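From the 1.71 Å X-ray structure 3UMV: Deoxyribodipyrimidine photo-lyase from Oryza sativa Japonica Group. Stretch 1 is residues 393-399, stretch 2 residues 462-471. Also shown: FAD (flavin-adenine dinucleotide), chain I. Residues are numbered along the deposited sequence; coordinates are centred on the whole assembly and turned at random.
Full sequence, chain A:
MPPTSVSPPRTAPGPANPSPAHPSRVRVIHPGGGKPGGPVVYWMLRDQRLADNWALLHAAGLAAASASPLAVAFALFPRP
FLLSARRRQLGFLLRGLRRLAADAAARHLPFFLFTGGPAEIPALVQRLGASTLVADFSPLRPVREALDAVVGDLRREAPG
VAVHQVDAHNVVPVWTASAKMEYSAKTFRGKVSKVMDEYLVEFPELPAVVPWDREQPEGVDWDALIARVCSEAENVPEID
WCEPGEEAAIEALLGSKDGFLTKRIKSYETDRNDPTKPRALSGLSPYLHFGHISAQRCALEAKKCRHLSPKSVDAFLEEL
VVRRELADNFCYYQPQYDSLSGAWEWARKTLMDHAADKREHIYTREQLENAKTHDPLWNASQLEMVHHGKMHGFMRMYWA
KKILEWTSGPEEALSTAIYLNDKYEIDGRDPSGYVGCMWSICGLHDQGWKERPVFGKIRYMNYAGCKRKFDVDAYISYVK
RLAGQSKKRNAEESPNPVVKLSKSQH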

ATOM      1  N   GLY A 393       3.479  12.078  -8.227  1.00 14.80           N
ATOM      2  CA  GLY A 393       3.607  10.835  -8.973  1.00 15.33           C
ATOM      3  C   GLY A 393       4.483  10.925 -10.208  1.00 17.42           C
ATOM      4  O   GLY A 393       5.260  10.008 -10.509  1.00 15.92           O
ATOM      5  N   PHE A 394       4.367  12.021 -10.946  1.00 13.95           N
ATOM      6  CA  PHE A 394       5.208  12.173 -12.121  1.00 12.07           C
ATOM      7  C   PHE A 394       6.670  12.338 -11.677  1.00 14.68           C
ATOM      8  O   PHE A 394       7.572  11.749 -12.260  1.00 15.00           O
ATOM      9  CB  PHE A 394       4.778  13.358 -12.984  1.00 15.87           C
ATOM     10  CG  PHE A 394       5.591  13.492 -14.235  1.00 17.25           C
ATOM     11  CD1 PHE A 394       5.207  12.837 -15.397  1.00 20.41           C
ATOM     12  CD2 PHE A 394       6.764  14.227 -14.241  1.00 19.49           C
ATOM     13  CE1 PHE A 394       5.960  12.946 -16.549  1.00 24.14           C
ATOM     14  CE2 PHE A 394       7.523  14.335 -15.393  1.00 23.06           C
ATOM     15  CZ  PHE A 394       7.118  13.693 -16.545  1.00 24.94           C
ATOM     16  N   MET A 395       6.889  13.125 -10.629  1.00 14.13           N
ATOM     17  CA  MET A 395       8.256  13.342 -10.138  1.00 15.07           C
ATOM     18  C   MET A 395       8.910  12.050  -9.589  1.00 11.32           C
ATOM     19  O   MET A 395      10.127  11.931  -9.634  1.00 13.08           O
ATOM     20  CB  MET A 395       8.342  14.482  -9.105  1.00 12.42           C
ATOM     21  CG  MET A 395       8.175  15.897  -9.698  1.00 13.73           C
ATOM     22  SD  MET A 395       9.019  16.153 -11.269  1.00 17.16           S
ATOM     23  CE  MET A 395      10.715  15.856 -10.792  1.00 15.21           C
ATOM     24  N   ARG A 396       8.123  11.086  -9.092  1.00 10.03           N
ATOM     25  CA  ARG A 396       8.709   9.817  -8.620  1.00 11.99           C
ATOM     26  C   ARG A 396       9.484   9.077  -9.713  1.00 10.32           C
ATOM     27  O   ARG A 396      10.561   8.496  -9.445  1.00 11.51           O
ATOM     28  CB  ARG A 396       7.649   8.900  -7.991  1.00 12.63           C
ATOM     29  CG  ARG A 396       7.037   9.470  -6.734  1.00 12.35           C
ATOM     30  CD  ARG A 396       6.254   8.412  -5.964  1.00 16.35           C
ATOM     31  NE  ARG A 396       5.233   9.031  -5.123  1.00 17.84           N
ATOM     32  CZ  ARG A 396       4.726   8.473  -4.033  1.00 19.62           C
ATOM     33  NH1 ARG A 396       5.178   7.297  -3.627  1.00 18.58           N
ATOM     34  NH2 ARG A 396       3.783   9.101  -3.335  1.00 18.16           N
ATOM     35  N   MET A 397       8.965   9.124 -10.944  1.00 12.93           N
ATOM     36  CA  MET A 397       9.642   8.498 -12.085  1.00 12.72           C
ATOM     37  C   MET A 397      10.986   9.186 -12.373  1.00 11.74           C
ATOM     38  O   MET A 397      12.014   8.522 -12.499  1.00 14.83           O
ATOM     39  CB  MET A 397       8.752   8.538 -13.331  1.00 14.85           C
ATOM     40  CG  MET A 397       7.462   7.774 -13.168  1.00 17.63           C
ATOM     41  SD  MET A 397       6.441   7.805 -14.671  1.00 18.70           S
ATOM     42  CE  MET A 397       5.628   9.368 -14.468  1.00 12.70           C
ATOM     43  N   TYR A 398      10.965  10.515 -12.473  1.00 11.67           N
ATOM     44  CA  TYR A 398      12.169  11.308 -12.694  1.00 13.79           C
ATOM     45  C   TYR A 398      13.189  11.066 -11.577  1.00 13.23           C
ATOM     46  O   TYR A 398      14.351  10.768 -11.830  1.00 14.65           O
ATOM     47  CB  TYR A 398      11.799  12.790 -12.745  1.00 11.25           C
ATOM     48  CG  TYR A 398      12.963  13.718 -12.998  1.00 15.51           C
ATOM     49  CD1 TYR A 398      13.655  14.314 -11.949  1.00 13.69           C
ATOM     50  CD2 TYR A 398      13.375  13.990 -14.296  1.00 16.76           C
ATOM     51  CE1 TYR A 398      14.730  15.182 -12.199  1.00 14.52           C
ATOM     52  CE2 TYR A 398      14.434  14.837 -14.551  1.00 15.80           C
ATOM     53  CZ  TYR A 398      15.112  15.420 -13.510  1.00 17.72           C
ATOM     54  OH  TYR A 398      16.167  16.256 -13.799  1.00 16.46           O
ATOM     55  N   TRP A 399      12.708  11.157 -10.343  1.00 12.15           N
ATOM     56  CA  TRP A 399      13.523  11.014  -9.136  1.00 11.30           C
ATOM     57  C   TRP A 399      14.281   9.697  -9.117  1.00  9.67           C
ATOM     58  O   TRP A 399      15.501   9.664  -8.908  1.00 11.70           O
ATOM     59  CB  TRP A 399      12.600  11.131  -7.926  1.00 12.58           C
ATOM     60  CG  TRP A 399      13.199  10.810  -6.611  1.00 11.78           C
ATOM     61  CD1 TRP A 399      13.919  11.647  -5.806  1.00 17.43           C
ATOM     62  CD2 TRP A 399      13.061   9.582  -5.894  1.00 14.27           C
ATOM     63  NE1 TRP A 399      14.268  10.997  -4.645  1.00 14.20           N
ATOM     64  CE2 TRP A 399      13.758   9.727  -4.678  1.00 13.24           C
ATOM     65  CE3 TRP A 399      12.425   8.369  -6.168  1.00 13.58           C
ATOM     66  CZ2 TRP A 399      13.840   8.700  -3.741  1.00 15.14           C
ATOM     67  CZ3 TRP A 399      12.511   7.356  -5.240  1.00 16.17           C
ATOM     68  CH2 TRP A 399      13.201   7.526  -4.040  1.00 13.28           C
ATOM     69  N   ASN A 462      14.862  13.380 -18.637  1.00 21.34           N
ATOM     70  CA  ASN A 462      15.820  14.415 -18.255  1.00 24.02           C
ATOM     71  C   ASN A 462      15.165  15.746 -17.940  1.00 23.73           C
ATOM     72  O   ASN A 462      13.953  15.914 -18.138  1.00 22.34           O
ATOM     73  CB  ASN A 462      16.969  14.563 -19.271  1.00 27.30           C
ATOM     74  CG  ASN A 462      16.494  14.969 -20.663  1.00 31.42           C
ATOM     75  OD1 ASN A 462      15.318  15.282 -20.877  1.00 33.00           O
ATOM     76  ND2 ASN A 462      17.427  14.980 -21.617  1.00 33.53           N
ATOM     77  N   TYR A 463      15.976  16.658 -17.406  1.00 23.83           N
ATOM     78  CA  TYR A 463      15.535  17.974 -16.972  1.00 28.69           C
ATOM     79  C   TYR A 463      14.864  18.678 -18.141  1.00 27.47           C
ATOM     80  O   TYR A 463      13.750  19.182 -18.013  1.00 29.16           O
ATOM     81  CB  TYR A 463      16.754  18.777 -16.501  1.00 32.63           C
ATOM     82  CG  TYR A 463      16.465  20.072 -15.767  1.00 38.84           C
ATOM     83  CD1 TYR A 463      16.184  21.244 -16.461  1.00 43.38           C
ATOM     84  CD2 TYR A 463      16.530  20.134 -14.378  1.00 38.19           C
ATOM     85  CE1 TYR A 463      15.940  22.439 -15.786  1.00 43.99           C
ATOM     86  CE2 TYR A 463      16.292  21.318 -13.698  1.00 41.08           C
ATOM     87  CZ  TYR A 463      15.995  22.468 -14.406  1.00 43.59           C
ATOM     88  OH  TYR A 463      15.757  23.648 -13.730  1.00 44.48           O
ATOM     89  N   ALA A 464      15.546  18.694 -19.284  1.00 27.80           N
ATOM     90  CA  ALA A 464      15.010  19.353 -20.474  1.00 32.32           C
ATOM     91  C   ALA A 464      13.636  18.804 -20.854  1.00 35.42           C
ATOM     92  O   ALA A 464      12.764  19.545 -21.302  1.00 37.86           O
ATOM     93  CB  ALA A 464      15.982  19.231 -21.642  1.00 31.74           C
ATOM     94  N   GLY A 465      13.450  17.501 -20.673  1.00 34.89           N
ATOM     95  CA  GLY A 465      12.186  16.862 -20.994  1.00 34.31           C
ATOM     96  C   GLY A 465      11.078  17.340 -20.083  1.00 31.80           C
ATOM     97  O   GLY A 465       9.928  17.491 -20.505  1.00 33.65           O
ATOM     98  N   CYS A 466      11.424  17.581 -18.823  1.00 32.43           N
ATOM     99  CA  CYS A 466      10.457  18.103 -17.866  1.00 23.42           C
ATOM    100  C   CYS A 466      10.095  19.547 -18.176  1.00 29.11           C
ATOM    101  O   CYS A 466       8.929  19.925 -18.076  1.00 26.92           O
ATOM    102  CB  CYS A 466      10.988  17.991 -16.442  1.00 22.28           C
ATOM    103  SG  CYS A 466      11.133  16.274 -15.880  1.00 27.73           S
ATOM    104  N   LYS A 467      11.091  20.348 -18.555  1.00 36.83           N
ATOM    105  CA  LYS A 467      10.862  21.767 -18.836  1.00 40.46           C
ATOM    106  C   LYS A 467       9.837  21.964 -19.945  1.00 41.29           C
ATOM    107  O   LYS A 467       9.047  22.912 -19.913  1.00 38.62           O
ATOM    108  CB  LYS A 467      12.168  22.480 -19.203  1.00 45.84           C
ATOM    109  CG  LYS A 467      12.683  23.424 -18.126  1.00 52.07           C
ATOM    110  CD  LYS A 467      13.641  24.458 -18.713  1.00 57.21           C
ATOM    111  CE  LYS A 467      14.110  25.458 -17.658  1.00 59.95           C
ATOM    112  NZ  LYS A 467      12.984  26.221 -17.042  1.00 60.24           N
ATOM    113  N   ARG A 468       9.852  21.068 -20.927  1.00 42.58           N
ATOM    114  CA  ARG A 468       8.911  21.149 -22.036  1.00 45.91           C
ATOM    115  C   ARG A 468       7.479  20.910 -21.572  1.00 41.97           C
ATOM    116  O   ARG A 468       6.540  21.500 -22.108  1.00 42.75           O
ATOM    117  CB  ARG A 468       9.274  20.143 -23.129  1.00 51.95           C
ATOM    118  CG  ARG A 468      10.588  20.428 -23.832  1.00 58.89           C
ATOM    119  CD  ARG A 468      10.771  19.503 -25.026  1.00 65.06           C
ATOM    120  NE  ARG A 468      10.647  18.096 -24.653  1.00 69.73           N
ATOM    121  CZ  ARG A 468      11.679  17.283 -24.443  1.00 73.02           C
ATOM    122  NH1 ARG A 468      12.921  17.733 -24.576  1.00 73.36           N
ATOM    123  NH2 ARG A 468      11.470  16.015 -24.105  1.00 73.95           N
ATOM    124  N   LYS A 469       7.317  20.051 -20.565  1.00 36.37           N
ATOM    125  CA  LYS A 469       5.992  19.587 -20.167  1.00 33.88           C
ATOM    126  C   LYS A 469       5.300  20.487 -19.143  1.00 32.28           C
ATOM    127  O   LYS A 469       4.084  20.660 -19.196  1.00 35.77           O
ATOM    128  CB  LYS A 469       6.065  18.147 -19.643  1.00 37.61           C
ATOM    129  CG  LYS A 469       6.754  17.174 -20.596  1.00 44.98           C
ATOM    130  CD  LYS A 469       6.703  15.734 -20.093  1.00 50.19           C
ATOM    131  CE  LYS A 469       5.309  15.139 -20.260  1.00 55.71           C
ATOM    132  NZ  LYS A 469       5.208  13.753 -19.718  1.00 57.48           N
ATOM    133  N   PHE A 470       6.065  21.052 -18.211  1.00 28.74           N
ATOM    134  CA  PHE A 470       5.487  21.889 -17.161  1.00 26.21           C
ATOM    135  C   PHE A 470       6.469  22.926 -16.637  1.00 25.94           C
ATOM    136  O   PHE A 470       7.663  22.872 -16.941  1.00 26.22           O
ATOM    137  CB  PHE A 470       4.960  21.035 -16.001  1.00 20.63           C
ATOM    138  CG  PHE A 470       6.036  20.248 -15.275  1.00 20.06           C
ATOM    139  CD1 PHE A 470       6.642  20.764 -14.143  1.00 18.54           C
ATOM    140  CD2 PHE A 470       6.424  18.996 -15.723  1.00 24.54           C
ATOM    141  CE1 PHE A 470       7.636  20.037 -13.472  1.00 19.81           C
ATOM    142  CE2 PHE A 470       7.406  18.267 -15.055  1.00 24.02           C
ATOM    143  CZ  PHE A 470       8.009  18.791 -13.931  1.00 24.92           C
ATOM    144  N   ASP A 471       5.956  23.852 -15.831  1.00 23.53           N
ATOM    145  CA  ASP A 471       6.752  24.948 -15.275  1.00 27.07           C
ATOM    146  C   ASP A 471       7.633  24.442 -14.132  1.00 24.94           C
ATOM    147  O   ASP A 471       7.233  24.489 -12.966  1.00 19.90           O
ATOM    148  CB  ASP A 471       5.805  26.055 -14.778  1.00 26.56           C
ATOM    149  CG  ASP A 471       6.526  27.341 -14.383  1.00 30.36           C
ATOM    150  OD1 ASP A 471       7.760  27.343 -14.205  1.00 29.51           O
ATOM    151  OD2 ASP A 471       5.833  28.368 -14.234  1.00 36.99           O
TER
HETATM  152  PA  FAD I 801      -3.405   9.185  -8.190  1.00 15.32           P
HETATM  153  O1A FAD I 801      -2.844   9.652  -9.498  1.00 20.21           O
HETATM  154  O2A FAD I 801      -4.624   9.936  -7.729  1.00 16.35           O
HETATM  155  O5B FAD I 801      -3.701   7.617  -8.307  1.00 16.20           O
HETATM  156  C5B FAD I 801      -4.765   7.002  -7.614  1.00 20.26           C
HETATM  157  C4B FAD I 801      -4.340   5.609  -7.138  1.00 15.98           C
HETATM  158  O4B FAD I 801      -3.936   4.779  -8.216  1.00 14.28           O
HETATM  159  C3B FAD I 801      -3.128   5.668  -6.228  1.00 17.49           C
HETATM  160  O3B FAD I 801      -3.492   5.959  -4.899  1.00 17.24           O
HETATM  161  C2B FAD I 801      -2.597   4.271  -6.359  1.00 14.42           C
HETATM  162  O2B FAD I 801      -3.405   3.384  -5.609  1.00 18.60           O
HETATM  163  C1B FAD I 801      -2.846   3.977  -7.816  1.00 15.20           C
HETATM  164  N9A FAD I 801      -1.656   4.282  -8.627  1.00 14.24           N
HETATM  165  C8A FAD I 801      -1.366   5.445  -9.289  1.00 16.30           C
HETATM  166  N7A FAD I 801      -0.176   5.278  -9.912  1.00 13.66           N
HETATM  167  C5A FAD I 801       0.298   4.030  -9.641  1.00 13.15           C
HETATM  168  C6A FAD I 801       1.447   3.317 -10.004  1.00 14.39           C
HETATM  169  N6A FAD I 801       2.338   3.804 -10.867  1.00 18.62           N
HETATM  170  N1A FAD I 801       1.626   2.029  -9.551  1.00 14.33           N
HETATM  171  C2A FAD I 801       0.672   1.443  -8.752  1.00 16.42           C
HETATM  172  N3A FAD I 801      -0.456   2.146  -8.391  1.00 15.00           N
HETATM  173  C4A FAD I 801      -0.639   3.407  -8.840  1.00 14.60           C
HETATM  174  N1  FAD I 801       2.734   4.142  -4.868  1.00  9.88           N
HETATM  175  C2  FAD I 801       2.413   3.809  -3.584  1.00 14.62           C
HETATM  176  O2  FAD I 801       1.226   3.606  -3.327  1.00 15.69           O
HETATM  177  N3  FAD I 801       3.400   3.682  -2.622  1.00 11.32           N
HETATM  178  C4  FAD I 801       4.727   3.908  -2.943  1.00 13.20           C
HETATM  179  O4  FAD I 801       5.605   3.799  -2.080  1.00 14.63           O
HETATM  180  C4X FAD I 801       5.044   4.235  -4.255  1.00 15.67           C
HETATM  181  N5  FAD I 801       6.342   4.486  -4.635  1.00 16.42           N
HETATM  182  C5X FAD I 801       6.641   4.790  -5.949  1.00 13.22           C
HETATM  183  C6  FAD I 801       7.971   5.011  -6.332  1.00 10.28           C
HETATM  184  C7  FAD I 801       8.275   5.325  -7.660  1.00 10.31           C
HETATM  185  C7M FAD I 801       9.714   5.544  -8.049  1.00  9.76           C
HETATM  186  C8  FAD I 801       7.241   5.424  -8.595  1.00 11.96           C
HETATM  187  C8M FAD I 801       7.505   5.761 -10.032  1.00 12.83           C
HETATM  188  C9  FAD I 801       5.930   5.216  -8.200  1.00  9.70           C
HETATM  189  C9A FAD I 801       5.631   4.898  -6.888  1.00 11.51           C
HETATM  190  N10 FAD I 801       4.321   4.695  -6.504  1.00 10.48           N
HETATM  191  C10 FAD I 801       4.048   4.359  -5.201  1.00  9.86           C
HETATM  192  C1' FAD I 801       3.167   4.804  -7.492  1.00 12.56           C
HETATM  193  C2' FAD I 801       2.542   6.231  -7.589  1.00 12.97           C
HETATM  194  O2' FAD I 801       3.499   7.286  -7.745  1.00 14.04           O
HETATM  195  C3' FAD I 801       1.633   6.598  -6.401  1.00 12.98           C
HETATM  196  O3' FAD I 801       0.710   5.563  -6.188  1.00 13.37           O
HETATM  197  C4' FAD I 801       0.856   7.900  -6.611  1.00 15.73           C
HETATM  198  O4' FAD I 801       1.761   8.968  -6.822  1.00 18.20           O
HETATM  199  C5' FAD I 801      -0.014   8.138  -5.378  1.00 13.94           C
HETATM  200  O5' FAD I 801      -0.592   9.420  -5.300  1.00 11.85           O
HETATM  201  P   FAD I 801      -2.175   9.579  -5.509  1.00 13.52           P
HETATM  202  O1P FAD I 801      -2.935   8.613  -4.621  1.00 15.62           O
HETATM  203  O2P FAD I 801      -2.564  11.015  -5.276  1.00 14.02           O
HETATM  204  O3P FAD I 801      -2.214   9.214  -7.080  1.00 15.16           O

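How do the two backbones lie? Stretch 1 is helical, and residues 463-469 of stretch 2 form a second helix; the two axes run nearly antiparallel at 162°, approaching to 11.8 Å. That spacing leaves room for side chains between them; the nearest CA atoms, of Tyr398 and Asn462, are 7.3 Å apart. Asn462 caps the second helix: its OD1 accepts a hydrogen bond from Gly465 N at 2.9 Å, a capping bond at the helix start.

What fills the gap? Cys466 points toward the first helix and meets two aromatic rings one turn apart. Cys466 SG lies 3.6 Å from Tyr398 CD2, approaching that ring obliquely, and 4.1 Å from Phe394 CE2, at the ring's edge. Such sulfur-aromatic contacts are dispersive and weakly polar.

How does the apolar patch continue? Phe394 CE2 sits 3.9 Å from Phe470 CE2, near the plane of the Phe470 ring. Met395 starts sideways, but its m,m,m side chain brings Met395 SD to 3.9 Å from Phe470 CZ.

Do polar groups bond across? No hydrogen bond links the stretches. Tyr398 OH, 3.6 Å from Tyr463 N, is satisfied elsewhere in the structure. At the other end, the end of the Lys469 side chain passes the CE1/CZ end of Phe394, with Lys469 NZ 3.4 Å from Phe394 CE1. Packing, rather than hydrogen bonding, joins the two stretches.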